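Local coordinates for putative alpha/beta hydrolase FOLD protein (Candidatus Nitrososphaera gargensis, PDB 5A62) that probably acts as a carboxylesterase of the alpha/beta hydrolase fold, hydrolysing ester bonds, at residues A[105-108]-A[109-113]; A[137-140]-A[141-145]; A[253-256]-A[257-260]. All coordinates share one frame; numbering follows the deposited sequence.

Contact 1. Residues A[105-108]-A[109-113]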
loop_
_atom_site.group_PDB
_atom_site.type_symbol
_atom_site.label_atom_id
_atom_site.label_comp_id
_atom_site.label_asym_id
_atom_site.label_seq_id
_atom_site.Cartn_x
_atom_site.Cartn_y
_atom_site.Cartn_z
ATOM N N SER A 105 -13.675 10.340 -4.900
ATOM C CA SER A 105 -14.385 11.578 -5.209
ATOM C C SER A 105 -13.900 12.701 -4.343
ATOM O O SER A 105 -13.770 13.843 -4.831
ATOM C CB SER A 105 -15.893 11.434 -5.106
ATOM O OG SER A 105 -16.401 11.321 -3.787
ATOM N N SER A 106 -13.639 12.414 -3.055
ATOM C CA SER A 106 -13.211 13.451 -2.159
ATOM C C SER A 106 -11.818 13.985 -2.487
ATOM O O SER A 106 -11.572 15.199 -2.481
ATOM C CB SER A 106 -13.366 12.953 -0.725
ATOM O OG SER A 106 -12.363 12.018 -0.376
ATOM N N MET A 107 -10.898 13.113 -2.865
ATOM C CA MET A 107 -9.578 13.540 -3.230
ATOM C C MET A 107 -9.557 14.262 -4.558
ATOM O O MET A 107 -8.828 15.228 -4.754
ATOM C CB MET A 107 -8.632 12.305 -3.334
ATOM C CG MET A 107 -8.331 11.694 -1.971
ATOM S SD MET A 107 -7.234 10.269 -2.054
ATOM C CE MET A 107 -5.768 11.027 -2.591
ATOM N N TYR A 108 -10.395 13.883 -5.505
ATOM C CA TYR A 108 -10.482 14.549 -6.746
ATOM C C TYR A 108 -11.001 15.974 -6.543
ATOM O O TYR A 108 -10.417 16.892 -7.074
ATOM C CB TYR A 108 -11.341 13.737 -7.774
ATOM C CG TYR A 108 -11.340 14.349 -9.134
ATOM C CD1 TYR A 108 -10.356 14.061 -10.067
ATOM C CD2 TYR A 108 -12.277 15.280 -9.486
ATOM C CE1 TYR A 108 -10.374 14.699 -11.295
ATOM C CE2 TYR A 108 -12.317 15.841 -10.734
ATOM C CZ TYR A 108 -11.331 15.557 -11.597
ATOM O OH TYR A 108 -11.357 16.164 -12.864
ATOM N N ALA A 109 -12.070 16.105 -5.786
ATOM C CA ALA A 109 -12.613 17.440 -5.463
ATOM C C ALA A 109 -11.599 18.303 -4.781
ATOM O O ALA A 109 -11.456 19.521 -5.108
ATOM C CB ALA A 109 -13.842 17.311 -4.615
ATOM N N ALA A 110 -10.812 17.726 -3.884
ATOM C CA ALA A 110 -9.827 18.490 -3.152
ATOM C C ALA A 110 -8.760 18.991 -4.078
ATOM O O ALA A 110 -8.283 20.145 -3.960
ATOM C CB ALA A 110 -9.237 17.674 -2.070
ATOM N N GLN A 111 -8.379 18.161 -5.027
ATOM C CA GLN A 111 -7.260 18.471 -5.917
ATOM C C GLN A 111 -7.654 19.278 -7.131
ATOM O O GLN A 111 -6.773 19.990 -7.706
ATOM C CB GLN A 111 -6.569 17.146 -6.352
ATOM C CG GLN A 111 -5.822 16.524 -5.261
ATOM C CD GLN A 111 -5.199 15.205 -5.671
ATOM O OE1 GLN A 111 -4.869 15.004 -6.877
ATOM N NE2 GLN A 111 -5.124 14.250 -4.705
ATOM N N HIS A 112 -8.918 19.256 -7.502
ATOM C CA HIS A 112 -9.459 19.875 -8.670
ATOM C C HIS A 112 -10.774 20.595 -8.347
ATOM O O HIS A 112 -11.814 20.287 -8.909
ATOM C CB HIS A 112 -9.631 18.815 -9.758
ATOM C CG HIS A 112 -8.365 18.129 -10.136
ATOM N ND1 HIS A 112 -8.059 16.824 -9.804
ATOM C CD2 HIS A 112 -7.339 18.570 -10.896
ATOM C CE1 HIS A 112 -6.870 16.518 -10.279
ATOM N NE2 HIS A 112 -6.406 17.575 -10.923
ATOM N N PRO A 113 -10.695 21.593 -7.474
ATOM C CA PRO A 113 -11.958 22.194 -7.023
ATOM C C PRO A 113 -12.781 22.872 -8.127
ATOM O O PRO A 113 -14.011 22.832 -8.060
ATOM C CB PRO A 113 -11.519 23.157 -5.939
ATOM C CG PRO A 113 -10.062 23.282 -6.066
ATOM C CD PRO A 113 -9.523 22.108 -6.783
#

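Contact 2. Residues A[137-140]-A[141-145]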
loop_
_atom_site.group_PDB
_atom_site.type_symbol
_atom_site.label_atom_id
_atom_site.label_comp_id
_atom_site.label_asym_id
_atom_site.label_seq_id
_atom_site.Cartn_x
_atom_site.Cartn_y
_atom_site.Cartn_z
ATOM N N HIS A 137 -9.105 -7.006 6.078
ATOM C CA HIS A 137 -8.634 -7.273 4.729
ATOM C C HIS A 137 -7.426 -8.159 4.661
ATOM O O HIS A 137 -7.078 -8.661 3.601
ATOM C CB HIS A 137 -8.337 -5.945 4.002
ATOM C CG HIS A 137 -9.500 -5.028 3.848
ATOM N ND1 HIS A 137 -9.368 -3.662 3.852
ATOM C CD2 HIS A 137 -10.784 -5.274 3.554
ATOM C CE1 HIS A 137 -10.558 -3.103 3.727
ATOM N NE2 HIS A 137 -11.429 -4.063 3.502
ATOM N N PHE A 138 -6.720 -8.405 5.780
ATOM C CA PHE A 138 -5.693 -9.404 5.736
ATOM C C PHE A 138 -6.258 -10.773 5.391
ATOM O O PHE A 138 -5.719 -11.490 4.586
ATOM C CB PHE A 138 -4.872 -9.483 7.058
ATOM C CG PHE A 138 -3.980 -8.280 7.267
ATOM C CD1 PHE A 138 -2.694 -8.238 6.726
ATOM C CD2 PHE A 138 -4.420 -7.174 7.934
ATOM C CE1 PHE A 138 -1.908 -7.122 6.908
ATOM C CE2 PHE A 138 -3.627 -6.032 8.096
ATOM C CZ PHE A 138 -2.352 -6.017 7.563
ATOM N N ARG A 139 -7.369 -11.098 5.984
ATOM C CA ARG A 139 -7.933 -12.416 5.728
ATOM C C ARG A 139 -8.640 -12.486 4.391
ATOM O O ARG A 139 -8.538 -13.510 3.741
ATOM C CB ARG A 139 -8.880 -12.858 6.832
ATOM C CG ARG A 139 -9.200 -14.352 6.791
ATOM C CD ARG A 139 -7.949 -15.151 7.128
ATOM N NE ARG A 139 -8.046 -16.586 6.898
ATOM C CZ ARG A 139 -7.881 -17.174 5.727
ATOM N NH1 ARG A 139 -7.746 -16.441 4.629
ATOM N NH2 ARG A 139 -7.881 -18.495 5.643
ATOM N N THR A 140 -9.267 -11.392 3.919
ATOM C CA THR A 140 -9.863 -11.444 2.608
ATOM C C THR A 140 -8.768 -11.512 1.524
ATOM O O THR A 140 -8.907 -12.242 0.549
ATOM C CB THR A 140 -10.822 -10.302 2.311
ATOM O OG1 THR A 140 -10.124 -9.053 2.467
ATOM C CG2 THR A 140 -11.993 -10.367 3.304
ATOM N N ARG A 141 -7.655 -10.796 1.690
ATOM C CA ARG A 141 -6.550 -10.947 0.744
ATOM C C ARG A 141 -6.050 -12.401 0.694
ATOM O O ARG A 141 -5.787 -12.934 -0.376
ATOM C CB ARG A 141 -5.374 -10.001 1.051
ATOM C CG ARG A 141 -5.619 -8.557 0.617
ATOM C CD ARG A 141 -4.353 -7.711 0.738
ATOM N NE ARG A 141 -3.956 -7.502 2.090
ATOM C CZ ARG A 141 -4.427 -6.557 2.873
ATOM N NH1 ARG A 141 -5.290 -5.708 2.356
ATOM N NH2 ARG A 141 -4.068 -6.478 4.131
ATOM N N GLU A 142 -5.945 -13.008 1.880
ATOM C CA GLU A 142 -5.405 -14.377 1.954
ATOM C C GLU A 142 -6.346 -15.344 1.226
ATOM O O GLU A 142 -5.860 -16.188 0.454
ATOM C CB GLU A 142 -5.271 -14.776 3.401
ATOM C CG GLU A 142 -4.715 -16.175 3.572
ATOM C CD GLU A 142 -4.547 -16.599 5.033
ATOM O OE1 GLU A 142 -4.818 -15.815 5.984
ATOM O OE2 GLU A 142 -4.166 -17.799 5.232
ATOM N N VAL A 143 -7.649 -15.184 1.454
ATOM C CA VAL A 143 -8.568 -16.035 0.687
ATOM C C VAL A 143 -8.486 -15.781 -0.824
ATOM O O VAL A 143 -8.456 -16.679 -1.654
ATOM C CB VAL A 143 -10.027 -15.897 1.161
ATOM C CG1 VAL A 143 -10.935 -16.749 0.276
ATOM C CG2 VAL A 143 -10.138 -16.274 2.607
ATOM N N ALA A 144 -8.456 -14.534 -1.236
ATOM C CA ALA A 144 -8.376 -14.214 -2.657
ATOM C C ALA A 144 -7.154 -14.869 -3.293
ATOM O O ALA A 144 -7.220 -15.436 -4.381
ATOM C CB ALA A 144 -8.299 -12.704 -2.872
ATOM N N ILE A 145 -6.017 -14.764 -2.620
ATOM C CA ILE A 145 -4.772 -15.286 -3.163
ATOM C C ILE A 145 -4.721 -16.827 -3.163
ATOM O O ILE A 145 -4.264 -17.410 -4.160
ATOM C CB ILE A 145 -3.579 -14.680 -2.400
ATOM C CG1 ILE A 145 -3.550 -13.199 -2.647
ATOM C CG2 ILE A 145 -2.237 -15.310 -2.894
ATOM C CD1 ILE A 145 -2.720 -12.432 -1.593
HETATM O O HOH W 1 -6.524 -3.207 3.488
HETATM O O HOH W 2 -4.455 -13.399 6.964
#

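Contact 3. Residues A[253-256]-A[257-260]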
loop_
_atom_site.group_PDB
_atom_site.type_symbol
_atom_site.label_atom_id
_atom_site.label_comp_id
_atom_site.label_asym_id
_atom_site.label_seq_id
_atom_site.Cartn_x
_atom_site.Cartn_y
_atom_site.Cartn_z
ATOM N N GLU A 253 -28.364 -3.852 -2.610
ATOM C CA GLU A 253 -29.763 -3.972 -2.198
ATOM C C GLU A 253 -30.673 -2.942 -2.850
ATOM O O GLU A 253 -31.855 -3.204 -3.031
ATOM C CB GLU A 253 -29.863 -3.850 -0.717
ATOM C CG GLU A 253 -29.207 -5.061 -0.067
ATOM C CD GLU A 253 -29.650 -5.277 1.372
ATOM O OE1 GLU A 253 -30.335 -4.385 1.942
ATOM O OE2 GLU A 253 -29.333 -6.327 1.954
ATOM N N LYS A 254 -30.141 -1.761 -3.150
ATOM C CA LYS A 254 -30.864 -0.694 -3.852
ATOM C C LYS A 254 -32.179 -0.337 -3.172
ATOM O O LYS A 254 -33.232 -0.353 -3.809
ATOM C CB LYS A 254 -31.065 -1.036 -5.352
ATOM C CG LYS A 254 -29.748 -1.351 -6.058
ATOM C CD LYS A 254 -29.817 -1.286 -7.573
ATOM C CE LYS A 254 -28.497 -1.645 -8.278
ATOM N NZ LYS A 254 -27.390 -0.814 -7.888
ATOM N N PRO A 255 -32.131 0.069 -1.920
ATOM C CA PRO A 255 -33.388 0.492 -1.298
ATOM C C PRO A 255 -33.919 1.738 -1.888
ATOM O O PRO A 255 -33.204 2.693 -2.179
ATOM C CB PRO A 255 -32.992 0.674 0.157
ATOM C CG PRO A 255 -31.555 1.029 0.097
ATOM C CD PRO A 255 -30.996 0.188 -1.005
ATOM N N LYS A 256 -35.247 1.813 -2.014
ATOM C CA LYS A 256 -35.854 2.967 -2.656
ATOM C C LYS A 256 -35.505 4.316 -2.028
ATOM O O LYS A 256 -35.272 5.314 -2.703
ATOM C CB LYS A 256 -37.391 2.822 -2.631
ATOM C CG LYS A 256 -38.096 4.015 -3.267
ATOM C CD LYS A 256 -39.616 3.887 -3.207
ATOM C CE LYS A 256 -40.284 4.704 -4.308
ATOM N NZ LYS A 256 -40.226 6.169 -4.050
ATOM N N GLU A 257 -35.379 4.340 -0.698
ATOM C CA GLU A 257 -35.083 5.573 -0.025
ATOM C C GLU A 257 -33.743 6.170 -0.493
ATOM O O GLU A 257 -33.569 7.354 -0.542
ATOM C CB GLU A 257 -35.036 5.415 1.499
ATOM C CG GLU A 257 -34.998 6.731 2.212
ATOM C CD GLU A 257 -34.897 6.633 3.722
ATOM O OE1 GLU A 257 -34.628 5.533 4.229
ATOM O OE2 GLU A 257 -35.031 7.736 4.332
ATOM N N MET A 258 -32.797 5.315 -0.887
ATOM C CA MET A 258 -31.522 5.859 -1.325
ATOM C C MET A 258 -31.718 6.748 -2.543
ATOM O O MET A 258 -31.029 7.757 -2.712
ATOM C CB MET A 258 -30.532 4.764 -1.666
ATOM C CG MET A 258 -29.164 5.240 -2.136
ATOM S SD MET A 258 -27.904 3.964 -2.021
ATOM C CE MET A 258 -28.458 2.874 -3.232
ATOM N N TYR A 259 -32.654 6.351 -3.395
ATOM C CA TYR A 259 -32.849 7.122 -4.641
ATOM C C TYR A 259 -33.644 8.387 -4.436
ATOM O O TYR A 259 -33.412 9.353 -5.119
ATOM C CB TYR A 259 -33.380 6.247 -5.802
ATOM C CG TYR A 259 -32.477 5.045 -5.959
ATOM C CD1 TYR A 259 -31.236 5.200 -6.492
ATOM C CD2 TYR A 259 -32.825 3.808 -5.430
ATOM C CE1 TYR A 259 -30.363 4.133 -6.566
ATOM C CE2 TYR A 259 -31.972 2.736 -5.509
ATOM C CZ TYR A 259 -30.727 2.909 -6.052
ATOM O OH TYR A 259 -29.819 1.859 -6.131
ATOM N N ASP A 260 -34.584 8.331 -3.514
ATOM C CA ASP A 260 -35.308 9.515 -3.109
ATOM C C ASP A 260 -34.293 10.523 -2.616
ATOM O O ASP A 260 -34.302 11.657 -3.035
ATOM C CB ASP A 260 -36.302 9.150 -2.011
ATOM C CG ASP A 260 -37.443 8.236 -2.512
ATOM O OD1 ASP A 260 -37.693 8.124 -3.728
ATOM O OD2 ASP A 260 -38.027 7.608 -1.625
#

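Contact 1. Residues A[105-108]-A[109-113]
Y108 and H112 meet one turn apart where helix 100-111 ends, and both their backbones and their rings take part. The amide of H112 donates to Y108 O at 2.8 Å (N to O), nearly along the C=O axis, although the N-H itself is bent to 132° at the hydrogen. The same carbonyl receives a weak second bond from Q111 N, whose stronger acceptor is M107 O. Upstream, A109 N bonds S105 O at 3.0 Å and A110 N bonds S106 O, so each of these four carbonyls is taken up by an amide. The serine hydroxyls turn back into their own helix: S105 OG bonds G102 O and, in the conformer described, S106 OG bonds I103 O. With CG set beside its backbone N (chi1 -71°) and an extended chain beyond, Q111 runs alongside M107, the CE methyl of M107 lying 3.9 Å from Q111 NE2; NE2 itself is hydrogen-bonded to Q75 OE1. ND1 of H112 lies over one face of the Y108 ring, toward its rim and 3.5 Å from Y108 CE1; the two rings meet obliquely, planes 37° apart. H112 CB adds a CH-pi contact, 4.3 Å from the Y108 ring centroid. Helix 100-111 links strands 93-98 and 116-122 in a beta-alpha-beta unit, with A109 on V116 and Y108 on L85 of helix 74-87. Y108 O thus keeps an amide partner just where H112 leaves helical geometry, and H112 is held to Y108 twice, by its N-H and by its side chain against the ring.

Contact 2. Residues A[137-140]-A[141-145]
R141 N donates to H137 O at 2.9 Å, and the R141 guanidinium folds back above that same oxygen. Its NH1 bonds T192 OG1 and also donates to a water that joins it to H137 ND1. A bend at chi3 (-68°) brings R141 NH2 over the centre of the F138 ring, 3.4 Å from CD1. This is a cation-pi contact with ring and guanidinium planes 80° apart. In the R139 conformer described, R139 and E142 form a salt bridge, NH1 to OE1 at 3.3 Å, in which the carboxylate lies over one face of the guanidinium with the planes 20° apart. No N-H points at the oxygen, so the attraction is one of charge alone; E142 OE1 also accepts from a second water at 2.6 Å. Helix 136-147, to which all these residues belong, lies in the run of helices between strands 116-122 and 212-218, where alpha/beta hydrolases commonly carry their cap, and probably forms part of one. It is flanked by two helices: T140 and A144 touch F188 of helix 185-194, while V143 reaches L152 and H155 of helix 149-157. The second subunit covers part of the remaining surface, its T73 packing on F138 and R141.

Contact 3. Residues A[253-256]-A[257-260]
K256 and D260, one turn apart on helix 256-272, face each other across its outer side. The lysine chain leaves CB with CG anti to the backbone N (chi1 179°), runs out extended and bends only at its last torsion, which brings NZ to 3.2 Å from D260 OD1. This is a salt bridge with a weak hydrogen bond. K256 O meanwhile holds two amides: D260 N comes nearly straight on to the carbonyl, with 165° at the hydrogen, whereas Y259 N sits 53° above the carbonyl plane. The Y259 ring reaches back to the chain that enters the helix. Its OH lies 3.2 Å from both CB and CG of K254, and K254 O comes to the ring edge, in its plane. The segment is a short link between two helices of the alpha/beta hydrolase fold: K254 leaves helix 250-253 with positive phi, P255 follows in the polyproline region, and the chain passes into helix 256-272. P255 O accepts M258 N at 3.0 Å, while P255 CG rests 4.3 Å from M258 CB. The polar ends of K254 and Y259 converge on E42 of helix 40-48, NZ through a salt bridge to OE1 and the tyrosine OH through a hydrogen bond to OE2. K254 NZ also bonds V251 O and I38 O, and the Y259 ring meets Y41 edge-to-face.

The three contacts follow one another along the chain without touching. Contact 1 lies in the helix that follows the putative nucleophile elbow, a GxSxG pattern at G97, S99 and G101, and its S105 side chain comes near that turn. Contact 2 belongs to the helices between strands 116-122 and 212-218, at the subunit interface; H137 also lies near the elbow and about 5 Å from a bound acetate, probably from the crystallisation liquor. Contact 3 joins the last two helices, its M258 touching L243 of strand 239-243, outermost in the sheet within this chain. The centre of contact 2 is about 30 Å from those of both others, which are themselves about 26 Å apart.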